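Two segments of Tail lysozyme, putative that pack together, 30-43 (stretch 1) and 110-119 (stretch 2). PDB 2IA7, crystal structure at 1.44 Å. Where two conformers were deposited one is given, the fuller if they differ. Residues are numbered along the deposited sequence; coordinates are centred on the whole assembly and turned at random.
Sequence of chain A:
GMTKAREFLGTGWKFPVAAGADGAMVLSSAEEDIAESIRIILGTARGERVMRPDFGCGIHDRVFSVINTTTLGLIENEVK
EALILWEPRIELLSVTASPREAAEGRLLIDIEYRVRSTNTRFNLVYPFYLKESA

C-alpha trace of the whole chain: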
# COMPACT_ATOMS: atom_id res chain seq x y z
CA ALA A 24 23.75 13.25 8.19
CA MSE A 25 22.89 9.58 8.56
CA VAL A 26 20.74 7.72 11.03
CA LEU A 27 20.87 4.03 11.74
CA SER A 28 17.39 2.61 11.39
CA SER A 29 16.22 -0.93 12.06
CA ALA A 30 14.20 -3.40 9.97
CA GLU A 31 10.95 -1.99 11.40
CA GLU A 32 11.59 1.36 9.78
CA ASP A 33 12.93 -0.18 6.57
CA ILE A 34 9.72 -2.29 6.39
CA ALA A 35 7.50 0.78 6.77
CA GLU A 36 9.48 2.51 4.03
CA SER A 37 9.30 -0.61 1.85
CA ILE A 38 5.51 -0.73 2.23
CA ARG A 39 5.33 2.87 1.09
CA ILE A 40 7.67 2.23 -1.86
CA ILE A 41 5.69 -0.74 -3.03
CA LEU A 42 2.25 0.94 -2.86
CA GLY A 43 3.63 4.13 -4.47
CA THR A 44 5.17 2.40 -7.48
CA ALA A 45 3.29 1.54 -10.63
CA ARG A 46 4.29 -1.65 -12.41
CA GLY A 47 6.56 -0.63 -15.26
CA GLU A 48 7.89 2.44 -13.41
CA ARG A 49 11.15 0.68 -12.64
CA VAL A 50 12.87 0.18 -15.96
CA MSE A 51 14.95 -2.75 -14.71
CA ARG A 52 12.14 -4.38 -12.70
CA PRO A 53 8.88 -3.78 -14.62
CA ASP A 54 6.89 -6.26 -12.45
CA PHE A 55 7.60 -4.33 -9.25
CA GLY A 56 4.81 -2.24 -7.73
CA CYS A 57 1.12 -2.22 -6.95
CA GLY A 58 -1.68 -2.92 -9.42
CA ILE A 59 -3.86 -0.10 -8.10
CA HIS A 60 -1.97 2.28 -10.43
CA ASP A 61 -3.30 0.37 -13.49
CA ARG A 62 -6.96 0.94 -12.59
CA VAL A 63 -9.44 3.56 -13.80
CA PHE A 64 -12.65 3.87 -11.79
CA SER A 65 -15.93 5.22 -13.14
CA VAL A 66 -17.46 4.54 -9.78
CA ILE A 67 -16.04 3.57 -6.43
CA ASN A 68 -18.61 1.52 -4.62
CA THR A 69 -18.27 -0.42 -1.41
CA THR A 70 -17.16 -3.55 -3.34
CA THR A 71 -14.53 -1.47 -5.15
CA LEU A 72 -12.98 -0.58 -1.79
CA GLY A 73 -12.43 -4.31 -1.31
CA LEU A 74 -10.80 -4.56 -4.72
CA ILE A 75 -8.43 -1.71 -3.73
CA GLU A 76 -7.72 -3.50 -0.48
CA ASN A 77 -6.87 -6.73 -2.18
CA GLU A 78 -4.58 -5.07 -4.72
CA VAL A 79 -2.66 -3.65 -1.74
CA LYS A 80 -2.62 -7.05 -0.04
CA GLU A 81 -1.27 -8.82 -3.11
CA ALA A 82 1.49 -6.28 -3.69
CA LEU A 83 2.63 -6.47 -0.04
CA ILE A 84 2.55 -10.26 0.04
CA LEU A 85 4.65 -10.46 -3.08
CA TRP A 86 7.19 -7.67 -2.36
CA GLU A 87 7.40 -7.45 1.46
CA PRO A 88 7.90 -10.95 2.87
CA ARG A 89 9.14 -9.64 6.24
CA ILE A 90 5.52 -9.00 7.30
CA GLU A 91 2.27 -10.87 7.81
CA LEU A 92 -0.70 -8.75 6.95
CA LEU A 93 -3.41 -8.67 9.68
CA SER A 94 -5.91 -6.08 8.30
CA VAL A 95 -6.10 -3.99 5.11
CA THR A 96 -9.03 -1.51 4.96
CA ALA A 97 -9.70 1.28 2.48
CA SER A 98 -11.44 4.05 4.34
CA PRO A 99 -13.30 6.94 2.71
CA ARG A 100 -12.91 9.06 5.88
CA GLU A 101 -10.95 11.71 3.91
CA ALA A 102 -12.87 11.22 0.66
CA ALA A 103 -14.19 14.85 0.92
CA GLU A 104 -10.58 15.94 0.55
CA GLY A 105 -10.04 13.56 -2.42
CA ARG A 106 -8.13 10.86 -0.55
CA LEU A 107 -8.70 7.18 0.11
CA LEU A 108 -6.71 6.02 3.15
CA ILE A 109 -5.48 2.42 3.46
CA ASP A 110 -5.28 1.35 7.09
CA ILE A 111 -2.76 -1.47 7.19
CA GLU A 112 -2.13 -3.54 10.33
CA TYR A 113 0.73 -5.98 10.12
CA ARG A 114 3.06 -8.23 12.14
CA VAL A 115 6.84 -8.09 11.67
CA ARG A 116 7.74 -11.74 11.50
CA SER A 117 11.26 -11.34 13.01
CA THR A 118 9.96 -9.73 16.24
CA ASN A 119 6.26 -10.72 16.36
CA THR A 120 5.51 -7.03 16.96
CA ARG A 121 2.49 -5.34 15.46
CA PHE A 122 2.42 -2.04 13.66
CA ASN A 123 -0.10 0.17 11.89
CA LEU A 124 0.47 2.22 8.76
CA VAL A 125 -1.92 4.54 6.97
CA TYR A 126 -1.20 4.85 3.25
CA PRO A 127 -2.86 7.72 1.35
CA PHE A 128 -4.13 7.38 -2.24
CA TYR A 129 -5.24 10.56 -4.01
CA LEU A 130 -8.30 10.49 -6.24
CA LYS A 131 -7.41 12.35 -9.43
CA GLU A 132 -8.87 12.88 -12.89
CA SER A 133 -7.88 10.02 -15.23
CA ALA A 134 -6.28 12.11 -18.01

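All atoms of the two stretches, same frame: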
# COMPACT_ATOMS: atom_id res chain seq x y z
N ALA A 30 15.09 -2.78 10.92
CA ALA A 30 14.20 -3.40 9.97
C ALA A 30 12.81 -2.84 10.02
O ALA A 30 12.17 -2.70 9.00
CB ALA A 30 14.20 -4.91 10.18
N GLU A 31 12.33 -2.53 11.22
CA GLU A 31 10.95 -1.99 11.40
C GLU A 31 10.71 -0.75 10.55
O GLU A 31 9.71 -0.62 9.86
CB GLU A 31 10.73 -1.65 12.87
CG GLU A 31 10.64 -2.89 13.75
CD GLU A 31 11.99 -3.43 14.27
OE1 GLU A 31 13.09 -3.01 13.83
OE2 GLU A 31 11.91 -4.31 15.13
N GLU A 32 11.68 0.14 10.54
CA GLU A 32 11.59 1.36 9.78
C GLU A 32 11.81 1.09 8.33
O GLU A 32 11.12 1.67 7.48
CB GLU A 32 12.60 2.39 10.27
CG GLU A 32 12.45 2.72 11.80
CD GLU A 32 13.72 3.30 12.45
OE1 GLU A 32 13.87 4.54 12.38
OE2 GLU A 32 14.55 2.51 13.03
N ASP A 33 12.75 0.22 7.98
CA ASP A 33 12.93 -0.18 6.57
C ASP A 33 11.68 -0.85 5.99
O ASP A 33 11.39 -0.64 4.85
CB ASP A 33 14.10 -1.13 6.45
CG ASP A 33 14.49 -1.41 5.01
OD1 ASP A 33 14.95 -0.48 4.32
OD2 ASP A 33 14.36 -2.55 4.55
N ILE A 34 10.97 -1.65 6.80
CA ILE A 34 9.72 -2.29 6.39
C ILE A 34 8.65 -1.25 6.10
O ILE A 34 7.95 -1.34 5.09
CB ILE A 34 9.27 -3.28 7.47
CG1 ILE A 34 10.18 -4.50 7.40
CG2 ILE A 34 7.78 -3.69 7.26
CD1 ILE A 34 9.99 -5.43 8.60
N ALA A 35 8.49 -0.27 6.99
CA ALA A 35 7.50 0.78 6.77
C ALA A 35 7.79 1.55 5.49
O ALA A 35 6.91 1.75 4.65
CB ALA A 35 7.44 1.73 7.95
N GLU A 36 9.07 1.85 5.27
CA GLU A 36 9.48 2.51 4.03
C GLU A 36 9.22 1.64 2.80
O GLU A 36 8.76 2.12 1.79
CB GLU A 36 10.94 2.89 4.13
CG GLU A 36 11.44 3.71 2.98
CD GLU A 36 12.91 4.04 3.15
OE1 GLU A 36 13.73 3.21 2.77
OE2 GLU A 36 13.21 5.12 3.68
N SER A 37 9.54 0.37 2.91
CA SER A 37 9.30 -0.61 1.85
C SER A 37 7.81 -0.69 1.45
O SER A 37 7.47 -0.65 0.27
CB SER A 37 9.81 -2.00 2.25
OG SER A 37 9.44 -2.94 1.25
N ILE A 38 6.94 -0.78 2.44
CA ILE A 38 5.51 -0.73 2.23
C ILE A 38 5.13 0.52 1.42
O ILE A 38 4.45 0.42 0.39
CB ILE A 38 4.70 -0.76 3.52
CG1 ILE A 38 4.84 -2.15 4.18
CG2 ILE A 38 3.24 -0.53 3.24
CD1 ILE A 38 4.34 -2.17 5.64
N ARG A 39 5.66 1.65 1.80
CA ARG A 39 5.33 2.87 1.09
C ARG A 39 5.86 2.88 -0.32
O ARG A 39 5.24 3.42 -1.23
CB ARG A 39 5.81 4.10 1.86
CG ARG A 39 5.12 4.28 3.21
CD ARG A 39 5.54 5.55 3.95
NE ARG A 39 6.95 5.66 4.34
CZ ARG A 39 7.48 5.35 5.53
NH1 ARG A 39 6.74 4.99 6.57
NH2 ARG A 39 8.77 5.59 5.71
N ILE A 40 7.08 2.36 -0.52
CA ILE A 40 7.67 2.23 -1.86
C ILE A 40 6.83 1.36 -2.74
O ILE A 40 6.51 1.72 -3.87
CB ILE A 40 9.11 1.72 -1.81
CG1 ILE A 40 10.03 2.76 -1.17
CG2 ILE A 40 9.64 1.38 -3.17
CD1 ILE A 40 11.37 2.19 -0.72
N ILE A 41 6.46 0.20 -2.24
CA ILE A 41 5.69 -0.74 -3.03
C ILE A 41 4.36 -0.19 -3.49
O ILE A 41 4.02 -0.26 -4.66
CB ILE A 41 5.45 -2.06 -2.24
CG1 ILE A 41 6.77 -2.76 -1.98
CG2 ILE A 41 4.45 -2.98 -2.98
CD1 ILE A 41 6.74 -3.67 -0.79
N LEU A 42 3.62 0.44 -2.56
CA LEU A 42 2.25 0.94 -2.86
C LEU A 42 2.35 2.17 -3.79
O LEU A 42 1.46 2.43 -4.59
CB LEU A 42 1.45 1.21 -1.61
CG LEU A 42 1.24 0.02 -0.67
CD1 LEU A 42 0.37 0.39 0.52
CD2 LEU A 42 0.69 -1.18 -1.50
N GLY A 43 3.45 2.92 -3.66
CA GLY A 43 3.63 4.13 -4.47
C GLY A 43 4.26 3.94 -5.84
O GLY A 43 4.50 4.93 -6.55
N ASP A 110 -5.72 1.70 5.74
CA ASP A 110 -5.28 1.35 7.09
C ASP A 110 -4.77 -0.09 7.04
O ASP A 110 -5.51 -1.02 6.75
CB ASP A 110 -6.44 1.46 8.03
CG ASP A 110 -6.99 2.89 8.11
OD1 ASP A 110 -6.23 3.81 8.36
OD2 ASP A 110 -8.27 2.99 8.05
N ILE A 111 -3.48 -0.26 7.31
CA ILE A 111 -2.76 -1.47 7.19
C ILE A 111 -2.20 -1.85 8.56
O ILE A 111 -1.36 -1.16 9.10
CB ILE A 111 -1.60 -1.35 6.17
CG1 ILE A 111 -2.11 -0.90 4.77
CG2 ILE A 111 -0.91 -2.71 6.07
CD1 ILE A 111 -1.01 -0.48 3.81
N GLU A 112 -2.65 -2.99 9.06
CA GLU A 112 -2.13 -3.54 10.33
C GLU A 112 -1.33 -4.76 9.93
O GLU A 112 -1.77 -5.58 9.12
CB GLU A 112 -3.24 -3.94 11.32
CG GLU A 112 -4.19 -2.85 11.70
CD GLU A 112 -5.26 -3.32 12.70
OE1 GLU A 112 -4.91 -4.09 13.65
OE2 GLU A 112 -6.45 -2.90 12.49
N TYR A 113 -0.14 -4.90 10.47
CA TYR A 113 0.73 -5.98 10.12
C TYR A 113 1.63 -6.39 11.28
O TYR A 113 1.82 -5.64 12.23
CB TYR A 113 1.54 -5.61 8.89
CG TYR A 113 2.50 -4.45 9.07
CD1 TYR A 113 3.84 -4.65 9.51
CD2 TYR A 113 2.10 -3.13 8.81
CE1 TYR A 113 4.71 -3.58 9.65
CE2 TYR A 113 2.97 -2.07 8.95
CZ TYR A 113 4.29 -2.29 9.33
OH TYR A 113 5.12 -1.21 9.50
N ARG A 114 2.12 -7.61 11.18
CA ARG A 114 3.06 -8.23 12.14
C ARG A 114 4.43 -8.37 11.48
O ARG A 114 4.55 -8.85 10.35
CB ARG A 114 2.53 -9.61 12.56
CG ARG A 114 3.40 -10.34 13.55
CD ARG A 114 2.77 -11.67 13.94
NE ARG A 114 2.76 -12.57 12.81
CZ ARG A 114 3.72 -13.44 12.49
NH1 ARG A 114 4.80 -13.56 13.24
NH2 ARG A 114 3.60 -14.18 11.41
N VAL A 115 5.48 -7.86 12.11
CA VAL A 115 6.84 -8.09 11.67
C VAL A 115 7.25 -9.46 12.14
O VAL A 115 7.23 -9.74 13.32
CB VAL A 115 7.80 -7.00 12.20
CG1 VAL A 115 9.25 -7.34 11.83
CG2 VAL A 115 7.41 -5.65 11.55
N ARG A 116 7.54 -10.33 11.19
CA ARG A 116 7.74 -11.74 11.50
C ARG A 116 8.95 -11.93 12.41
O ARG A 116 8.93 -12.80 13.30
CB ARG A 116 7.91 -12.58 10.21
CG ARG A 116 6.67 -12.63 9.35
CD ARG A 116 6.98 -13.32 8.01
NE ARG A 116 5.87 -13.21 7.06
CZ ARG A 116 4.76 -13.92 7.12
NH1 ARG A 116 4.60 -14.82 8.09
NH2 ARG A 116 3.78 -13.71 6.24
N SER A 117 10.02 -11.18 12.20
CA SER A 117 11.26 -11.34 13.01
C SER A 117 11.16 -10.99 14.52
O SER A 117 11.94 -11.49 15.31
CB SER A 117 12.44 -10.54 12.46
OG SER A 117 12.21 -9.15 12.50
N THR A 118 10.19 -10.18 14.89
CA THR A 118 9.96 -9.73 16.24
C THR A 118 8.58 -10.06 16.82
O THR A 118 8.38 -9.85 18.02
CB THR A 118 10.09 -8.22 16.32
OG1 THR A 118 9.08 -7.64 15.46
CG2 THR A 118 11.50 -7.74 15.91
N ASN A 119 7.67 -10.55 15.99
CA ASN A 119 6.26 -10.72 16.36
C ASN A 119 5.62 -9.46 16.92
O ASN A 119 4.67 -9.54 17.66
CB ASN A 119 6.10 -11.89 17.32
CG ASN A 119 6.10 -13.22 16.60
OD1 ASN A 119 5.42 -13.36 15.60
ND2 ASN A 119 6.89 -14.20 17.09
O HOH W 1 7.36 -1.66 10.78
O HOH W 2 9.78 -4.65 16.73

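No direct hydrogen bond joins the helix 30-42 to the strand 110-115 and the turn that follows it; the polar links across this contact run through two water molecules, both reaching Glu-31. Water 1 donates to the backbone oxygen of Glu-31 (water O to Glu-31 O, 2.7 Å) and lies 2.6 Å from Tyr-113 OH, so the phenol is tied to the first turn of the helix although its ring sits among aliphatic side chains. Glu-31 O also accepts the helical hydrogen bond from Ala-35 N (3.1 Å) and thus serves both the helix and the water. Water 2 donates to Glu-31 OE2 at 2.7 Å and makes a weak bond to Thr-118 OG1 at 3.3 Å. Beside this bridge, Glu-31 OE2 approaches the methyl Thr-118 CG2 to 3.5 Å, a van der Waals contact.

The remainder of the interface is apolar. Ile-34, Ile-38 and Leu-42 recur at four-residue spacing along the helix, while Ile-111, Tyr-113 and Val-115 alternate along the strand; all six direct their CA-to-CB bonds toward the other stretch. Because the two elements run at 140°, closer to antiparallel than parallel, ascending the helix means descending the strand. Ile-34 CD1 accordingly meets Val-115 CG1 at 3.8 Å, and Leu-42 CD1 reaches Ile-111 CD1 at 3.7 Å.

Tyr-113 occupies the middle of this series. Ile-38 CD1 lies over one face of its ring, 3.9 Å from the centroid and 25° off the normal, a CH-pi arrangement in which Tyr-113 CE2 is the nearest ring atom, 3.6 Å from Ile-38 CD1. Ile-34 CG2 approaches Tyr-113 CE1 obliquely at 3.9 Å. The small side chain of Ala-35 touches the phenol oxygen, with Ala-35 CB 4.1 Å from Tyr-113 OH.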